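Local coordinates for TRAP dicarboxylate transporter, DctP subunit (Sulfurospirillum deleyianum, PDB 4OVS), which binds succinate and, as a periplasmic solute-binding protein of the TRAP family, probably delivers it to a membrane transporter, at residues P107-D112 and K326-V331; V138-W143 and V238-S243. All coordinates share one frame; numbering follows the deposited sequence.

In the fold
Along the chain the order is 107-112, 138-143, 238-243, 326-331, so both segments of interaction 2 fall between those of interaction 1. The two centres lie 24 Å apart, and the nearest atoms about 9 Å apart, without touching. Helices 113-120 and 123-134 lead from the loop of interaction 1 to strand 137-152 of interaction 2. Interaction 1 fastens the C-terminal helix 317-330 on that loop, whereas interaction 2 joins two antiparallel strands of the large mixed sheet. Interaction 2 lies close to the succinate site: the side chain of W143 is about 4 Å from those of K40 and Y236 and about 9 Å from bound succinate, whereas that of F110 is about 12 Å from that of Y236.

Interaction 1 of 2, residues P107-D112 and K326-V331; sequences PFIFRD and KKVQAV
I109 meets helix 317-330 with the ethyl branch of its side chain, which crosses V328 at about a right angle. Because CG1 stands anti to the backbone N (chi1 -172°), the branch extends to the helix, and I109 CG1 lies 3.6 Å from V328 CG1. The terminal I109 CD1 reaches on to 4.3 Å from Q329 CG, the aliphatic part of a residue whose amide lies at the surface. Branched, apolar isoleucine and valine suit this buried seam, which L103 on the V328 side and Y313 on the I109 side extend.

F110 starts out turned from the helix, yet its ring comes back far enough for CE1 to approach V328 CG1 obliquely at 4.5 Å. The ring also packs on L116 and V119 of helix 113-120. The contact thus sets the C-terminal end of one helix against the loop that leads into another in this solute-binding protein of family 7, and H115 of helix 113-120 ties the two together by hydrogen bonds to R111 N and V328 O.

R111 supplies the polar part of the contact. A bend at chi3 (-63°) brings the guanidinium end-on to V331, where both terminal nitrogens hold one carbonyl oxygen: NH1 is 3.1 Å and NH2 3.0 Å from V331 O. The oxygen lies nearly in the guanidinium plane, and NH2 meets it on a lone pair. Arginine fits here because its paired N-H groups satisfy a carbonyl just past the C-terminal end of helix 317-330, where the helix dipole would probably favour a positive charge. Through its other N-H, still near the guanidinium plane, R111 NH1 donates to a water 2.8 Å away, which passes a weak bond on to Q329 O at 3.3 Å.

Interaction 2 of 2, residues V138-W143 and V238-S243; sequences VALDYW and VIMSES
The W143 indole receives V238 CG2 over one face, a CH-pi contact 3.6 Å from CG2 to the centroid of the five-membered ring and 11° off its normal; at the ring's edge NE1 is hydrogen-bonded to T264 of helix 253-289. This is an antiparallel ladder of the mixed sheet, interrupted by a beta bulge: L140 and D141 face V238, whose O accepts from L140 N (2.8 Å) and whose N donates to D141 O (3.0 Å).

A broad tryptophan suits the place: its ring touches V238 on one face and lies about 4 Å from the side chains of succinate-binding K40 and Y236. Replacing W143 with an alanine would probably open a gap over V238 and deprive T264 of its indole N-H partner.

Beyond the bulge, A139 and I239 form a non-hydrogen-bonded pair facing helix 123-134, with small alanine accommodating S133. The hydrogen-bonded pair V138 and M240 has its side chains on the other face, where the flexible selenomethionine, bent at chi3 (-75°), folds its methyl back to V138 CG1. L140 joins them, its CD1 3.8 Å from M240 CG. V138 O, 2.8 Å from M240 N, also receives the CA-H of I239, with CA at 3.2 Å.

Interaction 1 of 2, residues P107-D112 and K326-V331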
ATOM      1  N   PRO A 107       6.452  -1.179  12.232  1.00 34.95           N
ATOM      2  CA  PRO A 107       5.368  -1.977  12.813  1.00 37.06           C
ATOM      3  C   PRO A 107       4.704  -1.311  14.021  1.00 37.69           C
ATOM      4  O   PRO A 107       5.370  -0.860  14.927  1.00 34.11           O
ATOM      5  CB  PRO A 107       6.051  -3.291  13.186  1.00 35.02           C
ATOM      6  CG  PRO A 107       7.517  -3.034  13.121  1.00 39.64           C
ATOM      7  CD  PRO A 107       7.714  -1.917  12.140  1.00 39.08           C
ATOM      8  N   PHE A 108       3.378  -1.222  13.981  1.00 31.19           N
ATOM      9  CA  PHE A 108       2.588  -0.641  15.057  1.00 28.58           C
ATOM     10  C   PHE A 108       2.769   0.860  15.268  1.00 30.07           C
ATOM     11  O   PHE A 108       2.397   1.364  16.314  1.00 37.51           O
ATOM     12  CB  PHE A 108       2.840  -1.362  16.372  1.00 30.53           C
ATOM     13  CG  PHE A 108       2.380  -2.787  16.357  1.00 33.70           C
ATOM     14  CD1 PHE A 108       1.055  -3.098  16.578  1.00 31.02           C
ATOM     15  CD2 PHE A 108       3.264  -3.807  16.080  1.00 33.02           C
ATOM     16  CE1 PHE A 108       0.604  -4.412  16.542  1.00 33.38           C
ATOM     17  CE2 PHE A 108       2.823  -5.143  16.050  1.00 34.16           C
ATOM     18  CZ  PHE A 108       1.491  -5.440  16.281  1.00 30.05           C
ATOM     19  N   ILE A 109       3.272   1.578  14.270  1.00 34.06           N
ATOM     20  CA  ILE A 109       3.459   3.024  14.415  1.00 35.33           C
ATOM     21  C   ILE A 109       2.107   3.781  14.460  1.00 31.67           C
ATOM     22  O   ILE A 109       1.948   4.765  15.181  1.00 27.95           O
ATOM     23  CB  ILE A 109       4.418   3.595  13.314  1.00 34.74           C
ATOM     24  CG1 ILE A 109       4.751   5.068  13.590  1.00 35.86           C
ATOM     25  CG2 ILE A 109       3.813   3.505  11.947  1.00 36.11           C
ATOM     26  CD1 ILE A 109       6.080   5.300  14.231  1.00 39.28           C
ATOM     27  N   PHE A 110       1.117   3.304  13.716  1.00 24.23           N
ATOM     28  CA  PHE A 110      -0.196   3.966  13.681  1.00 28.68           C
ATOM     29  C   PHE A 110      -1.189   3.217  14.591  1.00 32.18           C
ATOM     30  O   PHE A 110      -1.378   2.004  14.415  1.00 27.58           O
ATOM     31  CB  PHE A 110      -0.767   4.025  12.250  1.00 25.66           C
ATOM     32  CG  PHE A 110       0.024   4.896  11.285  1.00 26.98           C
ATOM     33  CD1 PHE A 110       0.058   6.285  11.428  1.00 31.03           C
ATOM     34  CD2 PHE A 110       0.725   4.344  10.247  1.00 27.26           C
ATOM     35  CE1 PHE A 110       0.793   7.089  10.542  1.00 27.98           C
ATOM     36  CE2 PHE A 110       1.466   5.133   9.369  1.00 32.38           C
ATOM     37  CZ  PHE A 110       1.504   6.519   9.524  1.00 29.02           C
ATOM     38  N   ARG A 111      -1.834   3.933  15.521  1.00 32.82           N
ATOM     39  CA  ARG A 111      -2.731   3.346  16.515  1.00 30.62           C
ATOM     40  C   ARG A 111      -4.058   2.985  15.921  1.00 32.67           C
ATOM     41  O   ARG A 111      -4.719   2.077  16.408  1.00 36.45           O
ATOM     42  CB  ARG A 111      -3.035   4.336  17.629  1.00 33.32           C
ATOM     43  CG  ARG A 111      -1.865   4.823  18.385  1.00 33.57           C
ATOM     44  CD  ARG A 111      -2.308   5.593  19.602  1.00 37.80           C
ATOM     45  NE  ARG A 111      -3.075   6.797  19.291  1.00 35.63           N
ATOM     46  CZ  ARG A 111      -2.543   7.946  18.867  1.00 41.45           C
ATOM     47  NH1 ARG A 111      -1.234   8.064  18.657  1.00 41.22           N
ATOM     48  NH2 ARG A 111      -3.328   8.992  18.637  1.00 42.00           N
ATOM     49  N   ASP A 112      -4.476   3.721  14.899  1.00 27.17           N
ATOM     50  CA  ASP A 112      -5.792   3.538  14.313  1.00 23.86           C
ATOM     51  C   ASP A 112      -5.913   4.532  13.181  1.00 27.71           C
ATOM     52  O   ASP A 112      -4.932   5.213  12.872  1.00 31.12           O
ATOM     53  CB  ASP A 112      -6.909   3.673  15.353  1.00 27.22           C
ATOM     54  CG  ASP A 112      -6.792   4.920  16.199  1.00 34.23           C
ATOM     55  OD1 ASP A 112      -6.216   5.929  15.744  1.00 35.47           O
ATOM     56  OD2 ASP A 112      -7.302   4.917  17.335  1.00 33.26           O
ATOM     57  N   LYS A 326       9.312  10.194  16.613  1.00 45.16           N
ATOM     58  CA  LYS A 326       8.718  10.696  17.856  1.00 48.61           C
ATOM     59  C   LYS A 326       7.566  11.656  17.598  1.00 45.34           C
ATOM     60  O   LYS A 326       6.564  11.637  18.310  1.00 43.37           O
ATOM     61  CB  LYS A 326       9.783  11.352  18.761  1.00 49.82           C
ATOM     62  CG  LYS A 326      10.567  10.339  19.599  1.00 52.15           C
ATOM     63  CD  LYS A 326      11.609  10.979  20.516  1.00 57.66           C
ATOM     64  CE  LYS A 326      12.659   9.945  20.960  1.00 61.05           C
ATOM     65  NZ  LYS A 326      12.078   8.625  21.429  1.00 61.32           N
ATOM     66  N   LYS A 327       7.705  12.490  16.577  1.00 43.07           N
ATOM     67  CA  LYS A 327       6.610  13.346  16.147  1.00 43.02           C
ATOM     68  C   LYS A 327       5.371  12.524  15.842  1.00 41.71           C
ATOM     69  O   LYS A 327       4.272  12.881  16.252  1.00 39.13           O
ATOM     70  CB  LYS A 327       6.999  14.106  14.890  1.00 49.07           C
ATOM     71  CG  LYS A 327       6.823  15.612  15.005  1.00 51.31           C
ATOM     72  CD  LYS A 327       7.156  16.333  13.703  1.00 47.86           C
ATOM     73  CE  LYS A 327       8.636  16.290  13.414  1.00 55.95           C
ATOM     74  NZ  LYS A 327       9.187  17.674  13.164  1.00 57.80           N
ATOM     75  N   VAL A 328       5.547  11.434  15.095  1.00 40.91           N
ATOM     76  CA  VAL A 328       4.424  10.554  14.788  1.00 39.59           C
ATOM     77  C   VAL A 328       3.859   9.962  16.054  1.00 38.59           C
ATOM     78  O   VAL A 328       2.655   9.952  16.239  1.00 38.22           O
ATOM     79  CB  VAL A 328       4.792   9.400  13.869  1.00 39.43           C
ATOM     80  CG1 VAL A 328       3.599   8.456  13.754  1.00 38.87           C
ATOM     81  CG2 VAL A 328       5.173   9.919  12.506  1.00 37.29           C
ATOM     82  N   GLN A 329       4.714   9.485  16.947  1.00 43.57           N
ATOM     83  CA  GLN A 329       4.209   8.861  18.172  1.00 42.08           C
ATOM     84  C   GLN A 329       3.458   9.854  19.046  1.00 45.26           C
ATOM     85  O   GLN A 329       2.564   9.472  19.781  1.00 46.34           O
ATOM     86  CB  GLN A 329       5.345   8.221  18.947  1.00 47.27           C
ATOM     87  CG  GLN A 329       5.924   7.019  18.207  1.00 52.23           C
ATOM     88  CD  GLN A 329       7.130   6.431  18.907  1.00 50.70           C
ATOM     89  OE1 GLN A 329       8.152   7.096  19.081  1.00 45.53           O
ATOM     90  NE2 GLN A 329       7.014   5.179  19.314  1.00 51.39           N
ATOM     91  N   ALA A 330       3.794  11.135  18.925  1.00 47.71           N
ATOM     92  CA  ALA A 330       3.186  12.172  19.757  1.00 47.86           C
ATOM     93  C   ALA A 330       1.832  12.682  19.253  1.00 48.04           C
ATOM     94  O   ALA A 330       1.146  13.415  19.972  1.00 45.52           O
ATOM     95  CB  ALA A 330       4.163  13.357  19.925  1.00 45.70           C
ATOM     96  N   VAL A 331       1.437  12.310  18.035  1.00 44.62           N
ATOM     97  CA  VAL A 331       0.227  12.889  17.457  1.00 45.00           C
ATOM     98  C   VAL A 331      -0.980  12.303  18.144  1.00 46.61           C
ATOM     99  O   VAL A 331      -1.235  11.096  18.059  1.00 48.42           O
ATOM    100  CB  VAL A 331       0.102  12.638  15.948  1.00 44.43           C
ATOM    101  CG1 VAL A 331      -1.299  12.986  15.474  1.00 39.20           C
ATOM    102  CG2 VAL A 331       1.141  13.450  15.184  1.00 44.43           C
TER
HETATM  103  O   HOH W   1       0.972   6.597  19.425  1.00 45.66           O

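Interaction 2 of 2, residues V138-W143 and V238-S243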
ATOM      1  N   VAL A 138       5.625  14.791  -9.171  1.00 30.58           N
ATOM      2  CA  VAL A 138       4.632  15.683  -8.629  1.00 28.21           C
ATOM      3  C   VAL A 138       3.814  14.877  -7.619  1.00 27.16           C
ATOM      4  O   VAL A 138       3.086  13.972  -7.994  1.00 28.68           O
ATOM      5  CB  VAL A 138       3.696  16.182  -9.700  1.00 32.39           C
ATOM      6  CG1 VAL A 138       2.779  17.263  -9.129  1.00 34.56           C
ATOM      7  CG2 VAL A 138       4.490  16.652 -10.875  1.00 35.42           C
ATOM      8  N   ALA A 139       3.956  15.223  -6.343  1.00 29.80           N
ATOM      9  CA  ALA A 139       3.261  14.550  -5.257  1.00 29.36           C
ATOM     10  C   ALA A 139       1.908  15.182  -5.018  1.00 30.21           C
ATOM     11  O   ALA A 139       1.820  16.381  -4.791  1.00 27.35           O
ATOM     12  CB  ALA A 139       4.084  14.640  -3.980  1.00 30.48           C
ATOM     13  N   LEU A 140       0.850  14.381  -5.031  1.00 25.35           N
ATOM     14  CA  LEU A 140      -0.472  14.913  -4.786  1.00 24.29           C
ATOM     15  C   LEU A 140      -0.934  14.409  -3.416  1.00 34.41           C
ATOM     16  O   LEU A 140      -0.344  14.789  -2.413  1.00 39.66           O
ATOM     17  CB  LEU A 140      -1.421  14.516  -5.914  1.00 27.08           C
ATOM     18  CG  LEU A 140      -1.138  15.050  -7.307  1.00 29.80           C
ATOM     19  CD1 LEU A 140      -2.027  14.424  -8.360  1.00 33.28           C
ATOM     20  CD2 LEU A 140      -1.337  16.506  -7.325  1.00 33.13           C
ATOM     21  N   ASP A 141      -1.937  13.527  -3.357  1.00 32.84           N
ATOM     22  CA  ASP A 141      -2.620  13.197  -2.097  1.00 29.66           C
ATOM     23  C   ASP A 141      -2.292  11.798  -1.553  1.00 28.44           C
ATOM     24  O   ASP A 141      -1.925  10.927  -2.290  1.00 21.95           O
ATOM     25  CB  ASP A 141      -4.132  13.111  -2.314  1.00 40.65           C
ATOM     26  CG  ASP A 141      -4.784  14.442  -2.553  1.00 44.86           C
ATOM     27  OD1 ASP A 141      -4.567  15.358  -1.712  1.00 48.30           O
ATOM     28  OD2 ASP A 141      -5.538  14.552  -3.576  1.00 46.66           O
ATOM     29  N   TYR A 142      -2.518  11.576  -0.265  1.00 21.61           N
ATOM     30  CA  TYR A 142      -2.475  10.231   0.265  1.00 20.68           C
ATOM     31  C   TYR A 142      -3.813   9.515   0.162  1.00 23.34           C
ATOM     32  O   TYR A 142      -4.877  10.116   0.442  1.00 23.39           O
ATOM     33  CB  TYR A 142      -2.067  10.255   1.726  1.00 24.55           C
ATOM     34  CG  TYR A 142      -0.668  10.775   1.979  1.00 26.35           C
ATOM     35  CD1 TYR A 142       0.420   9.987   1.715  1.00 24.25           C
ATOM     36  CD2 TYR A 142      -0.444  12.027   2.517  1.00 28.01           C
ATOM     37  CE1 TYR A 142       1.704  10.420   1.963  1.00 29.15           C
ATOM     38  CE2 TYR A 142       0.860  12.485   2.760  1.00 29.51           C
ATOM     39  CZ  TYR A 142       1.929  11.666   2.487  1.00 29.45           C
ATOM     40  OH  TYR A 142       3.242  12.082   2.721  1.00 32.41           O
ATOM     41  N   TRP A 143      -3.717   8.233  -0.219  1.00 23.52           N
ATOM     42  CA  TRP A 143      -4.818   7.256  -0.272  1.00 19.63           C
ATOM     43  C   TRP A 143      -4.596   6.116   0.720  1.00 20.82           C
ATOM     44  O   TRP A 143      -3.457   5.826   1.069  1.00 23.02           O
ATOM     45  CB  TRP A 143      -4.920   6.674  -1.669  1.00 17.65           C
ATOM     46  CG  TRP A 143      -5.518   7.549  -2.720  1.00 15.70           C
ATOM     47  CD1 TRP A 143      -5.754   8.888  -2.646  1.00 22.61           C
ATOM     48  CD2 TRP A 143      -5.904   7.147  -4.034  1.00 16.63           C
ATOM     49  NE1 TRP A 143      -6.324   9.330  -3.825  1.00 19.94           N
ATOM     50  CE2 TRP A 143      -6.425   8.276  -4.691  1.00 17.90           C
ATOM     51  CE3 TRP A 143      -5.908   5.911  -4.716  1.00 15.79           C
ATOM     52  CZ2 TRP A 143      -6.953   8.220  -5.986  1.00 16.59           C
ATOM     53  CZ3 TRP A 143      -6.436   5.864  -5.970  1.00 15.08           C
ATOM     54  CH2 TRP A 143      -6.962   7.002  -6.598  1.00 15.08           C
ATOM     55  N   VAL A 238      -0.284   9.406  -4.236  1.00 22.07           N
ATOM     56  CA  VAL A 238      -0.529   9.618  -5.668  1.00 20.86           C
ATOM     57  C   VAL A 238       0.567  10.528  -6.178  1.00 26.48           C
ATOM     58  O   VAL A 238       0.847  11.588  -5.577  1.00 23.02           O
ATOM     59  CB  VAL A 238      -1.917  10.251  -5.901  1.00 23.95           C
ATOM     60  CG1 VAL A 238      -2.202  10.519  -7.381  1.00 24.15           C
ATOM     61  CG2 VAL A 238      -3.000   9.371  -5.329  1.00 25.53           C
ATOM     62  N   ILE A 239       1.211  10.088  -7.257  1.00 22.27           N
ATOM     63  CA  ILE A 239       2.208  10.887  -7.942  1.00 25.25           C
ATOM     64  C   ILE A 239       1.996  11.010  -9.437  1.00 25.85           C
ATOM     65  O   ILE A 239       1.387  10.150 -10.070  1.00 23.11           O
ATOM     66  CB  ILE A 239       3.622  10.364  -7.763  1.00 24.22           C
ATOM     67  CG1 ILE A 239       3.682   8.889  -8.168  1.00 23.77           C
ATOM     68  CG2 ILE A 239       4.086  10.579  -6.324  1.00 22.20           C
ATOM     69  CD1 ILE A 239       5.079   8.410  -8.285  1.00 27.35           C
HETATM   70  N   MSE A 240       2.535  12.086  -9.999  1.00 23.02           N
HETATM   71  CA  MSE A 240       2.465  12.299 -11.429  1.00 23.72           C
HETATM   72  C   MSE A 240       3.851  12.471 -12.026  1.00 31.14           C
HETATM   73  O   MSE A 240       4.812  12.806 -11.335  1.00 30.34           O
HETATM   74  CB  MSE A 240       1.595  13.503 -11.781  1.00 24.26           C
HETATM   75  CG  MSE A 240       0.231  13.529 -11.218  1.00 31.19           C
HETATM   76 SE   MSE A 240      -0.971  14.782 -12.176  1.00 42.23          SE
HETATM   77  CE  MSE A 240      -0.283  16.500 -11.481  1.00 29.32           C
ATOM     78  N   SER A 241       3.952  12.192 -13.316  1.00 23.53           N
ATOM     79  CA  SER A 241       5.194  12.406 -14.052  1.00 24.77           C
ATOM     80  C   SER A 241       5.424  13.910 -14.190  1.00 29.03           C
ATOM     81  O   SER A 241       4.579  14.652 -14.704  1.00 26.99           O
ATOM     82  CB  SER A 241       5.131  11.766 -15.438  1.00 27.35           C
ATOM     83  OG  SER A 241       6.210  12.210 -16.241  1.00 29.16           O
ATOM     84  N   GLU A 242       6.564  14.359 -13.702  1.00 30.38           N
ATOM     85  CA  GLU A 242       6.933  15.766 -13.803  1.00 37.81           C
ATOM     86  C   GLU A 242       7.012  16.305 -15.256  1.00 37.82           C
ATOM     87  O   GLU A 242       6.626  17.459 -15.520  1.00 40.14           O
ATOM     88  CB  GLU A 242       8.276  15.944 -13.099  1.00 41.47           C
ATOM     89  CG  GLU A 242       8.732  17.332 -12.916  1.00 45.21           C
ATOM     90  CD  GLU A 242       9.976  17.361 -12.061  1.00 52.75           C
ATOM     91  OE1 GLU A 242       9.841  17.546 -10.825  1.00 53.23           O
ATOM     92  OE2 GLU A 242      11.080  17.164 -12.630  1.00 55.82           O
ATOM     93  N   SER A 243       7.506  15.504 -16.200  1.00 31.25           N
ATOM     94  CA  SER A 243       7.643  16.009 -17.563  1.00 30.72           C
ATOM     95  C   SER A 243       6.298  15.954 -18.291  1.00 32.57           C
ATOM     96  O   SER A 243       5.966  16.856 -19.064  1.00 29.84           O
ATOM     97  CB  SER A 243       8.751  15.266 -18.312  1.00 38.20           C
ATOM     98  OG  SER A 243       8.530  13.882 -18.295  1.00 44.55           O
TER